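Local coordinates for gamma-glutamyltranspeptidase (Streptomyces lincolnensis, PDB 6J3A) that is an LmbA-like homologue of the gamma-glutamyltranspeptidases and probably acts on gamma-glutamyl or related substrates as an N-terminal nucleophile enzyme, at the interface of chains A and B. Sequence-based numbering; all coordinates share one arbitrary frame. Chains: chain A/B, Gamma-glutamyltranspeptidase.

The three contacts follow one another along a two-fold symmetric interface, so each has a twin with the chains exchanged. Centres of their C-alpha atoms lie about 14 Å apart for contacts 1 and 2, 17 Å for contacts 2 and 3, and 22 Å for contacts 1 and 3. Helix 20-31 of chain A serves contact 1 and contact 2, and its chain B copy also enters contact 1. Contact 1 takes in the C-terminal residue and contact 3 the N-terminal segment, so both chain ends help join the copies. The pair may be the working dimer, though crystal packing could also bring it about.

Contact 1: the interface of chains A and B. Residues chain A 24-25, 28, 133; chain B 27, 31, 617.
Carboxylate oxygen OE1 of B:Glu31 takes a hydrogen bond from each side of the interface: one from amide NE2 of A:Gln24 at 3.1 Å, the other from guanidinium NE of B:Arg617 at 2.9 Å. The site joins the two copies of helix 20-31 in this gamma-glutamyltranspeptidase-family protein, with the C-terminal residue of chain B packed along the flank of the chain A helix. The glutamine arrives 36° above the carboxylate plane, whereas NE uses the syn lone pair. On the second oxygen, NH2 of B:Arg617 donates a nearly straight hydrogen bond, also a salt bridge, to B:Glu31 OE2 at 2.8 Å. This side-on, two-nitrogen grip fixes how the carboxylate is turned, and the positive charge probably favours its ionised form. Glutamine suits its place because it can donate to the acid without adding charge.

With CG anti to the backbone N (chi1 -175°) and a bend at chi2, A:Gln24 turns its amide toward B:Glu31 while its CG packs 3.7 Å from CD of B:Arg617. That arginine is extended from CG to NE, which carries its head past A:Ser25 to A:Tyr133. There the phenol ring stands almost perpendicular to the guanidinium (87°), its CD1–CE1 rim over the guanidinium face, and CE1 comes 3.5 Å from NH2. The small methyl CB of A:Ala28 lets the carboxylate settle close, 3.5 Å from B:Glu31 CD. B:Met27 lends CG as an apolar neighbour to the amide of A:Gln24.

Contact 2: the interface of chains A and B. Residues chain A 20-21, 143, 180-181; chain B 9, 524, 600.
Helix 20-31 of chain A, at its first turn, and two chain A loops around residues 143 and 180 meet strand 8-10 of chain B and the loops holding B:Arg524 and B:Ile600. In this gamma-glutamyltranspeptidase-family protein the patch turns on B:Gln9, which lies between A:Trp20 and A:Ala143. Indole NE1 of A:Trp20 donates to the backbone carbonyl O of B:Gln9 at 2.9 Å. The acceptor sits in the indole plane, while the N-H reaches it tilted 27° from the carbonyl plane. Tryptophan suits the place by joining a donor to a broad apolar ring, whose far rim at CZ3 comes 3.7 Å from NH1 of B:Arg524, with ring and guanidinium 17° from parallel.

Extended beyond CG (chi2 173°), B:Gln9 carries its amide toward A:Gly180. NE2 donates within chain B to the carbonyl O of B:Arg524 at 3.1 Å, which fixes the amide's flip and leaves OE1 to water 1, 2.7 Å away. Backbone N of A:Gly180 shares that water at 2.8 Å, and this residue's positive phi is readily taken by glycine. Water 2 links O of B:Gln9 to the carbonyl O of A:Ala143, whose backbone N is also near but poorly directed and whose methyl CB packs 3.9 Å from CD1 of B:Ile600.

Contact 3: the interface of chains A and B. Residues chain A 4, 584, 607-608, 610; chain B 2-4.
The N-terminal segment of chain B runs extended through B:Phe2 and B:Thr3, then takes helical angles at B:Thr4, and so lies against A:Trp584, A:Met610 and A:Thr4. In this gamma-glutamyltranspeptidase-family protein it plants an aromatic ring in the partner chain, with B:Phe2 burying 109 Å² of its surface there. Its CG stands anti to the backbone N (chi1 -178°), which sets CG beside its own carbonyl carbon and lays the phenyl flat over the indole. The planes are 7° apart where the phenyl stacks on the five-membered ring, with centroids 3.6 Å from each other. CE2 of B:Phe2 falls near the rim, 3.4 Å from CE2 of A:Trp584. Two flat, polarisable groups suit such a face-to-face contact.

A:Pro607 borders the phenyl at its edge, its ring carbon CB lying 3.8 Å from CZ of B:Phe2. From the side away from the indole, beyond the phenyl rim, the flexible thioether of A:Met610, bent at chi2, brings SD to 3.7 Å from CD1 of B:Phe2. The same sulfur takes a weak hydrogen bond from backbone N of B:Thr3 at 3.6 Å. Near the two-fold axis A:Thr4 and B:Thr4 face each other with CB atoms 4.0 Å apart. Water 3 bridges two carbonyl oxygens, O of A:Pro607 and O of B:Thr3, lying 2.7 Å from each.

Contact 1: the interface of chains A and B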
ATOM      1  N   GLN A  24       2.159   6.115   7.181  1.00 26.64           N
ATOM      2  CA  GLN A  24       1.038   5.822   8.066  1.00 26.64           C
ATOM      3  C   GLN A  24       1.036   6.719   9.300  1.00 26.42           C
ATOM      4  O   GLN A  24      -0.030   7.021   9.842  1.00 26.68           O
ATOM      5  CB  GLN A  24       1.045   4.337   8.464  1.00 27.16           C
ATOM      6  CG  GLN A  24      -0.142   3.851   9.303  1.00 27.44           C
ATOM      7  CD  GLN A  24      -1.496   4.360   8.816  1.00 28.94           C
ATOM      8  OE1 GLN A  24      -1.894   4.086   7.684  1.00 29.42           O
ATOM      9  NE2 GLN A  24      -2.210   5.111   9.675  1.00 28.53           N
ATOM     10  N   SER A  25       2.223   7.146   9.731  1.00 25.99           N
ATOM     11  CA  SER A  25       2.354   8.023  10.893  1.00 26.10           C
ATOM     12  C   SER A  25       1.829   9.411  10.534  1.00 26.72           C
ATOM     13  O   SER A  25       1.086  10.023  11.308  1.00 26.54           O
ATOM     14  CB  SER A  25       3.811   8.109  11.372  1.00 25.82           C
ATOM     15  OG  SER A  25       4.279   6.866  11.870  1.00 24.66           O
ATOM     16  N   ALA A  28      -1.871   9.113  10.267  1.00 28.19           N
ATOM     17  CA  ALA A  28      -2.418   9.143  11.629  1.00 29.11           C
ATOM     18  C   ALA A  28      -2.712  10.576  12.101  1.00 29.01           C
ATOM     19  O   ALA A  28      -3.710  10.822  12.766  1.00 28.00           O
ATOM     20  CB  ALA A  28      -1.474   8.445  12.601  1.00 28.55           C
ATOM     21  N   TYR A 133       5.314  10.031  17.386  1.00 31.40           N
ATOM     22  CA  TYR A 133       5.448   8.842  16.540  1.00 31.78           C
ATOM     23  C   TYR A 133       6.896   8.406  16.442  1.00 30.72           C
ATOM     24  O   TYR A 133       7.210   7.256  16.718  1.00 30.13           O
ATOM     25  CB  TYR A 133       4.879   9.108  15.144  1.00 32.97           C
ATOM     26  CG  TYR A 133       3.417   9.463  15.195  1.00 34.33           C
ATOM     27  CD1 TYR A 133       2.453   8.478  15.397  1.00 35.61           C
ATOM     28  CD2 TYR A 133       2.996  10.786  15.109  1.00 34.78           C
ATOM     29  CE1 TYR A 133       1.105   8.795  15.479  1.00 35.64           C
ATOM     30  CE2 TYR A 133       1.653  11.115  15.189  1.00 35.80           C
ATOM     31  CZ  TYR A 133       0.710  10.116  15.374  1.00 35.90           C
ATOM     32  OH  TYR A 133      -0.628  10.433  15.454  1.00 36.37           O
TER
ATOM     33  N   MET B  27      -7.963   1.022  10.038  1.00 27.77           N
ATOM     34  CA  MET B  27      -6.733   1.555  10.626  1.00 28.18           C
ATOM     35  C   MET B  27      -6.996   2.831  11.436  1.00 27.51           C
ATOM     36  O   MET B  27      -6.427   3.010  12.505  1.00 27.40           O
ATOM     37  CB  MET B  27      -5.684   1.823   9.546  1.00 27.91           C
ATOM     38  CG  MET B  27      -4.290   2.058  10.091  1.00 28.27           C
ATOM     39  SD  MET B  27      -3.478   0.571  10.714  1.00 28.97           S
ATOM     40  CE  MET B  27      -2.441   1.333  11.951  1.00 28.99           C
ATOM     41  N   GLU B  31      -5.881   3.871  15.246  1.00 28.28           N
ATOM     42  CA  GLU B  31      -5.199   5.140  15.550  1.00 28.59           C
ATOM     43  C   GLU B  31      -5.910   5.988  16.614  1.00 29.27           C
ATOM     44  O   GLU B  31      -5.286   6.804  17.296  1.00 28.83           O
ATOM     45  CB  GLU B  31      -5.033   5.959  14.272  1.00 28.16           C
ATOM     46  CG  GLU B  31      -4.163   5.310  13.199  1.00 28.32           C
ATOM     47  CD  GLU B  31      -2.676   5.332  13.506  1.00 29.27           C
ATOM     48  OE1 GLU B  31      -1.896   4.767  12.693  1.00 30.16           O
ATOM     49  OE2 GLU B  31      -2.274   5.906  14.547  1.00 29.01           O
ATOM     50  N   ARG B 617       1.526   0.097  10.859  1.00 31.00           N
ATOM     51  CA  ARG B 617       2.789   0.634  11.363  1.00 30.56           C
ATOM     52  C   ARG B 617       3.124   0.073  12.732  1.00 30.24           C
ATOM     53  O   ARG B 617       2.339  -0.686  13.292  1.00 30.95           O
ATOM     54  CB  ARG B 617       2.710   2.149  11.451  1.00 30.22           C
ATOM     55  CG  ARG B 617       1.722   2.663  12.484  1.00 30.02           C
ATOM     56  CD  ARG B 617       1.758   4.176  12.514  1.00 30.49           C
ATOM     57  NE  ARG B 617       0.849   4.729  13.515  1.00 30.35           N
ATOM     58  CZ  ARG B 617       1.129   4.884  14.810  1.00 30.91           C
ATOM     59  NH1 ARG B 617       2.317   4.522  15.314  1.00 31.17           N
ATOM     60  NH2 ARG B 617       0.208   5.404  15.621  1.00 31.02           N
TER

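Contact 2: the interface of chains A and B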
ATOM      1  N   TRP A  20       6.853   3.100   4.648  1.00 28.31           N
ATOM      2  CA  TRP A  20       5.452   2.889   5.047  1.00 27.50           C
ATOM      3  C   TRP A  20       5.135   3.403   6.462  1.00 27.13           C
ATOM      4  O   TRP A  20       4.050   3.929   6.708  1.00 27.39           O
ATOM      5  CB  TRP A  20       5.059   1.396   4.908  1.00 26.42           C
ATOM      6  CG  TRP A  20       5.719   0.496   5.908  1.00 26.15           C
ATOM      7  CD1 TRP A  20       5.284   0.212   7.174  1.00 25.56           C
ATOM      8  CD2 TRP A  20       6.943  -0.228   5.732  1.00 26.36           C
ATOM      9  NE1 TRP A  20       6.166  -0.633   7.800  1.00 25.42           N
ATOM     10  CE2 TRP A  20       7.196  -0.917   6.942  1.00 26.15           C
ATOM     11  CE3 TRP A  20       7.861  -0.347   4.678  1.00 26.25           C
ATOM     12  CZ2 TRP A  20       8.326  -1.731   7.120  1.00 26.27           C
ATOM     13  CZ3 TRP A  20       8.983  -1.154   4.857  1.00 26.56           C
ATOM     14  CH2 TRP A  20       9.204  -1.837   6.069  1.00 26.20           C
ATOM     15  N   LEU A  21       6.090   3.231   7.372  1.00 26.65           N
ATOM     16  CA  LEU A  21       5.959   3.681   8.751  1.00 26.41           C
ATOM     17  C   LEU A  21       5.757   5.191   8.812  1.00 26.01           C
ATOM     18  O   LEU A  21       4.946   5.691   9.600  1.00 24.40           O
ATOM     19  CB  LEU A  21       7.199   3.281   9.564  1.00 26.81           C
ATOM     20  CG  LEU A  21       7.458   1.791   9.858  1.00 26.83           C
ATOM     21  CD1 LEU A  21       8.803   1.629  10.545  1.00 26.94           C
ATOM     22  CD2 LEU A  21       6.384   1.155  10.722  1.00 26.70           C
ATOM     23  N   ALA A 143      11.134  -2.708  13.017  1.00 28.07           N
ATOM     24  CA  ALA A 143      11.767  -3.746  12.212  1.00 28.75           C
ATOM     25  C   ALA A 143      12.364  -3.116  10.956  1.00 28.36           C
ATOM     26  O   ALA A 143      11.636  -2.753  10.039  1.00 29.05           O
ATOM     27  CB  ALA A 143      10.758  -4.831  11.859  1.00 28.78           C
ATOM     28  N   GLY A 180      13.647  -7.937  10.956  1.00 37.13           N
ATOM     29  CA  GLY A 180      12.829  -8.796  11.805  1.00 37.60           C
ATOM     30  C   GLY A 180      13.013  -8.597  13.302  1.00 38.16           C
ATOM     31  O   GLY A 180      12.271  -9.184  14.078  1.00 38.98           O
ATOM     32  N   GLU A 181      13.991  -7.789  13.714  1.00 39.86           N
ATOM     33  CA  GLU A 181      14.246  -7.499  15.131  1.00 41.58           C
ATOM     34  C   GLU A 181      14.041  -6.024  15.331  1.00 38.70           C
ATOM     35  O   GLU A 181      14.283  -5.248  14.402  1.00 38.86           O
ATOM     36  CB  GLU A 181      15.697  -7.808  15.527  1.00 44.73           C
ATOM     37  CG  GLU A 181      16.273  -9.115  14.996  1.00 48.66           C
ATOM     38  CD  GLU A 181      16.485 -10.168  16.065  1.00 52.38           C
ATOM     39  OE1 GLU A 181      17.532 -10.855  16.015  1.00 54.63           O
ATOM     40  OE2 GLU A 181      15.615 -10.304  16.955  1.00 54.09           O
TER
ATOM     41  N   GLN B   9       5.883  -4.241   8.132  1.00 27.06           N
ATOM     42  CA  GLN B   9       6.293  -4.667   9.470  1.00 27.14           C
ATOM     43  C   GLN B   9       6.137  -3.499  10.452  1.00 26.87           C
ATOM     44  O   GLN B   9       6.445  -2.357  10.125  1.00 27.27           O
ATOM     45  CB  GLN B   9       7.738  -5.157   9.423  1.00 27.61           C
ATOM     46  CG  GLN B   9       7.901  -6.555   8.834  1.00 27.98           C
ATOM     47  CD  GLN B   9       9.361  -6.941   8.634  1.00 28.18           C
ATOM     48  OE1 GLN B   9      10.153  -6.172   8.076  1.00 29.35           O
ATOM     49  NE2 GLN B   9       9.719  -8.136   9.073  1.00 26.51           N
ATOM     50  N   ARG B 524      13.152 -10.576   5.421  1.00 30.74           N
ATOM     51  CA  ARG B 524      13.318  -9.574   6.481  1.00 29.95           C
ATOM     52  C   ARG B 524      13.052 -10.184   7.847  1.00 29.35           C
ATOM     53  O   ARG B 524      12.440  -9.553   8.710  1.00 27.42           O
ATOM     54  CB  ARG B 524      12.408  -8.343   6.250  1.00 30.04           C
ATOM     55  CG  ARG B 524      12.815  -7.488   5.059  1.00 29.67           C
ATOM     56  CD  ARG B 524      12.031  -6.188   4.940  1.00 28.88           C
ATOM     57  NE  ARG B 524      12.492  -5.435   3.772  1.00 28.53           N
ATOM     58  CZ  ARG B 524      11.809  -4.496   3.116  1.00 28.55           C
ATOM     59  NH1 ARG B 524      10.575  -4.143   3.492  1.00 29.63           N
ATOM     60  NH2 ARG B 524      12.372  -3.907   2.058  1.00 26.92           N
ATOM     61  N   ILE B 600       6.244  -8.393  16.667  1.00 39.21           N
ATOM     62  CA  ILE B 600       6.175  -7.575  15.456  1.00 37.27           C
ATOM     63  C   ILE B 600       5.002  -8.029  14.594  1.00 34.95           C
ATOM     64  O   ILE B 600       4.871  -9.215  14.285  1.00 35.33           O
ATOM     65  CB  ILE B 600       7.486  -7.663  14.633  1.00 37.63           C
ATOM     66  CG1 ILE B 600       8.573  -6.819  15.307  1.00 37.25           C
ATOM     67  CG2 ILE B 600       7.284  -7.198  13.187  1.00 37.15           C
ATOM     68  CD1 ILE B 600       9.983  -7.178  14.895  1.00 36.85           C
TER
HETATM   69  O   HOH W   1      12.460  -5.875   9.492  1.00 23.10           O
HETATM   70  O   HOH W   2       9.276  -1.923  11.245  1.00 28.31           O

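Contact 3: the interface of chains A and B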
ATOM      1  N   THR A   4       1.547  -2.309  -9.766  1.00 27.54           N
ATOM      2  CA  THR A   4       1.989  -3.000  -8.561  1.00 27.43           C
ATOM      3  C   THR A   4       1.175  -2.607  -7.324  1.00 27.57           C
ATOM      4  O   THR A   4       1.106  -3.359  -6.357  1.00 26.99           O
ATOM      5  CB  THR A   4       3.473  -2.704  -8.284  1.00 27.71           C
ATOM      6  OG1 THR A   4       3.663  -1.293  -8.084  1.00 26.98           O
ATOM      7  CG2 THR A   4       4.350  -3.197  -9.444  1.00 27.97           C
ATOM      8  N   TRP A 584      13.866  -3.696 -11.415  1.00 31.60           N
ATOM      9  CA  TRP A 584      13.186  -2.819 -10.462  1.00 30.89           C
ATOM     10  C   TRP A 584      14.203  -2.051  -9.630  1.00 29.88           C
ATOM     11  O   TRP A 584      14.362  -2.318  -8.438  1.00 30.84           O
ATOM     12  CB  TRP A 584      12.268  -3.660  -9.566  1.00 30.89           C
ATOM     13  CG  TRP A 584      11.146  -4.306 -10.317  1.00 30.43           C
ATOM     14  CD1 TRP A 584      11.105  -5.585 -10.778  1.00 30.50           C
ATOM     15  CD2 TRP A 584       9.907  -3.695 -10.709  1.00 30.10           C
ATOM     16  NE1 TRP A 584       9.911  -5.819 -11.427  1.00 30.63           N
ATOM     17  CE2 TRP A 584       9.158  -4.676 -11.399  1.00 30.08           C
ATOM     18  CE3 TRP A 584       9.360  -2.416 -10.543  1.00 29.83           C
ATOM     19  CZ2 TRP A 584       7.889  -4.423 -11.920  1.00 30.85           C
ATOM     20  CZ3 TRP A 584       8.100  -2.158 -11.061  1.00 30.67           C
ATOM     21  CH2 TRP A 584       7.373  -3.162 -11.740  1.00 31.01           C
ATOM     22  N   PRO A 607       7.389   0.854  -5.959  1.00 27.06           N
ATOM     23  CA  PRO A 607       7.487  -0.486  -5.399  1.00 27.24           C
ATOM     24  C   PRO A 607       8.919  -1.027  -5.257  1.00 27.82           C
ATOM     25  O   PRO A 607       9.122  -2.033  -4.576  1.00 27.74           O
ATOM     26  CB  PRO A 607       6.711  -1.316  -6.413  1.00 26.22           C
ATOM     27  CG  PRO A 607       7.052  -0.671  -7.709  1.00 26.04           C
ATOM     28  CD  PRO A 607       7.212   0.795  -7.424  1.00 26.23           C
ATOM     29  N   ARG A 608       9.885  -0.366  -5.890  1.00 28.25           N
ATOM     30  CA  ARG A 608      11.256  -0.850  -5.947  1.00 28.49           C
ATOM     31  C   ARG A 608      11.891  -0.723  -4.568  1.00 28.23           C
ATOM     32  O   ARG A 608      11.849   0.351  -3.974  1.00 27.23           O
ATOM     33  CB  ARG A 608      12.074  -0.055  -6.965  1.00 29.02           C
ATOM     34  CG  ARG A 608      11.516  -0.025  -8.379  1.00 29.49           C
ATOM     35  CD  ARG A 608      12.213   1.038  -9.205  1.00 29.52           C
ATOM     36  NE  ARG A 608      11.678   1.143 -10.561  1.00 28.92           N
ATOM     37  CZ  ARG A 608      10.549   1.762 -10.901  1.00 29.50           C
ATOM     38  NH1 ARG A 608       9.780   2.354  -9.983  1.00 29.57           N
ATOM     39  NH2 ARG A 608      10.184   1.796 -12.180  1.00 30.10           N
ATOM     40  N   MET A 610      10.825  -2.559  -2.000  1.00 29.11           N
ATOM     41  CA  MET A 610       9.705  -2.835  -1.079  1.00 29.08           C
ATOM     42  C   MET A 610       9.730  -2.015   0.210  1.00 27.48           C
ATOM     43  O   MET A 610       9.868  -2.548   1.312  1.00 26.36           O
ATOM     44  CB  MET A 610       9.555  -4.336  -0.768  1.00 30.45           C
ATOM     45  CG  MET A 610      10.514  -5.265  -1.462  1.00 32.49           C
ATOM     46  SD  MET A 610      10.437  -5.308  -3.257  1.00 34.22           S
ATOM     47  CE  MET A 610      12.120  -5.899  -3.478  1.00 33.84           C
TER
ATOM     48  N   PHE B   2      11.815  -9.407  -5.798  1.00 34.40           N
ATOM     49  CA  PHE B   2      10.791  -8.364  -5.980  1.00 33.54           C
ATOM     50  C   PHE B   2       9.363  -8.819  -5.647  1.00 33.34           C
ATOM     51  O   PHE B   2       8.918  -9.874  -6.097  1.00 34.74           O
ATOM     52  CB  PHE B   2      10.800  -7.778  -7.398  1.00 32.31           C
ATOM     53  CG  PHE B   2       9.783  -6.678  -7.597  1.00 31.31           C
ATOM     54  CD1 PHE B   2       9.937  -5.459  -6.947  1.00 30.67           C
ATOM     55  CD2 PHE B   2       8.656  -6.872  -8.388  1.00 30.45           C
ATOM     56  CE1 PHE B   2       9.010  -4.446  -7.101  1.00 29.74           C
ATOM     57  CE2 PHE B   2       7.726  -5.859  -8.548  1.00 30.21           C
ATOM     58  CZ  PHE B   2       7.907  -4.643  -7.905  1.00 30.20           C
ATOM     59  N   THR B   3       8.676  -7.993  -4.853  1.00 31.55           N
ATOM     60  CA  THR B   3       7.265  -8.131  -4.556  1.00 29.84           C
ATOM     61  C   THR B   3       6.567  -6.792  -4.746  1.00 29.03           C
ATOM     62  O   THR B   3       7.139  -5.726  -4.495  1.00 26.12           O
ATOM     63  CB  THR B   3       7.009  -8.615  -3.119  1.00 30.48           C
ATOM     64  OG1 THR B   3       7.436  -7.622  -2.184  1.00 30.48           O
ATOM     65  CG2 THR B   3       7.741  -9.915  -2.851  1.00 30.91           C
ATOM     66  N   THR B   4       5.302  -6.878  -5.149  1.00 28.83           N
ATOM     67  CA  THR B   4       4.544  -5.734  -5.646  1.00 28.32           C
ATOM     68  C   THR B   4       4.301  -4.690  -4.564  1.00 28.39           C
ATOM     69  O   THR B   4       4.092  -3.511  -4.875  1.00 29.22           O
ATOM     70  CB  THR B   4       3.187  -6.174  -6.231  1.00 27.90           C
ATOM     71  OG1 THR B   4       2.412  -6.826  -5.217  1.00 25.59           O
ATOM     72  CG2 THR B   4       3.394  -7.104  -7.447  1.00 27.65           C
TER
HETATM   73  O   HOH W   3       7.107  -3.311  -3.341  1.00 30.16           O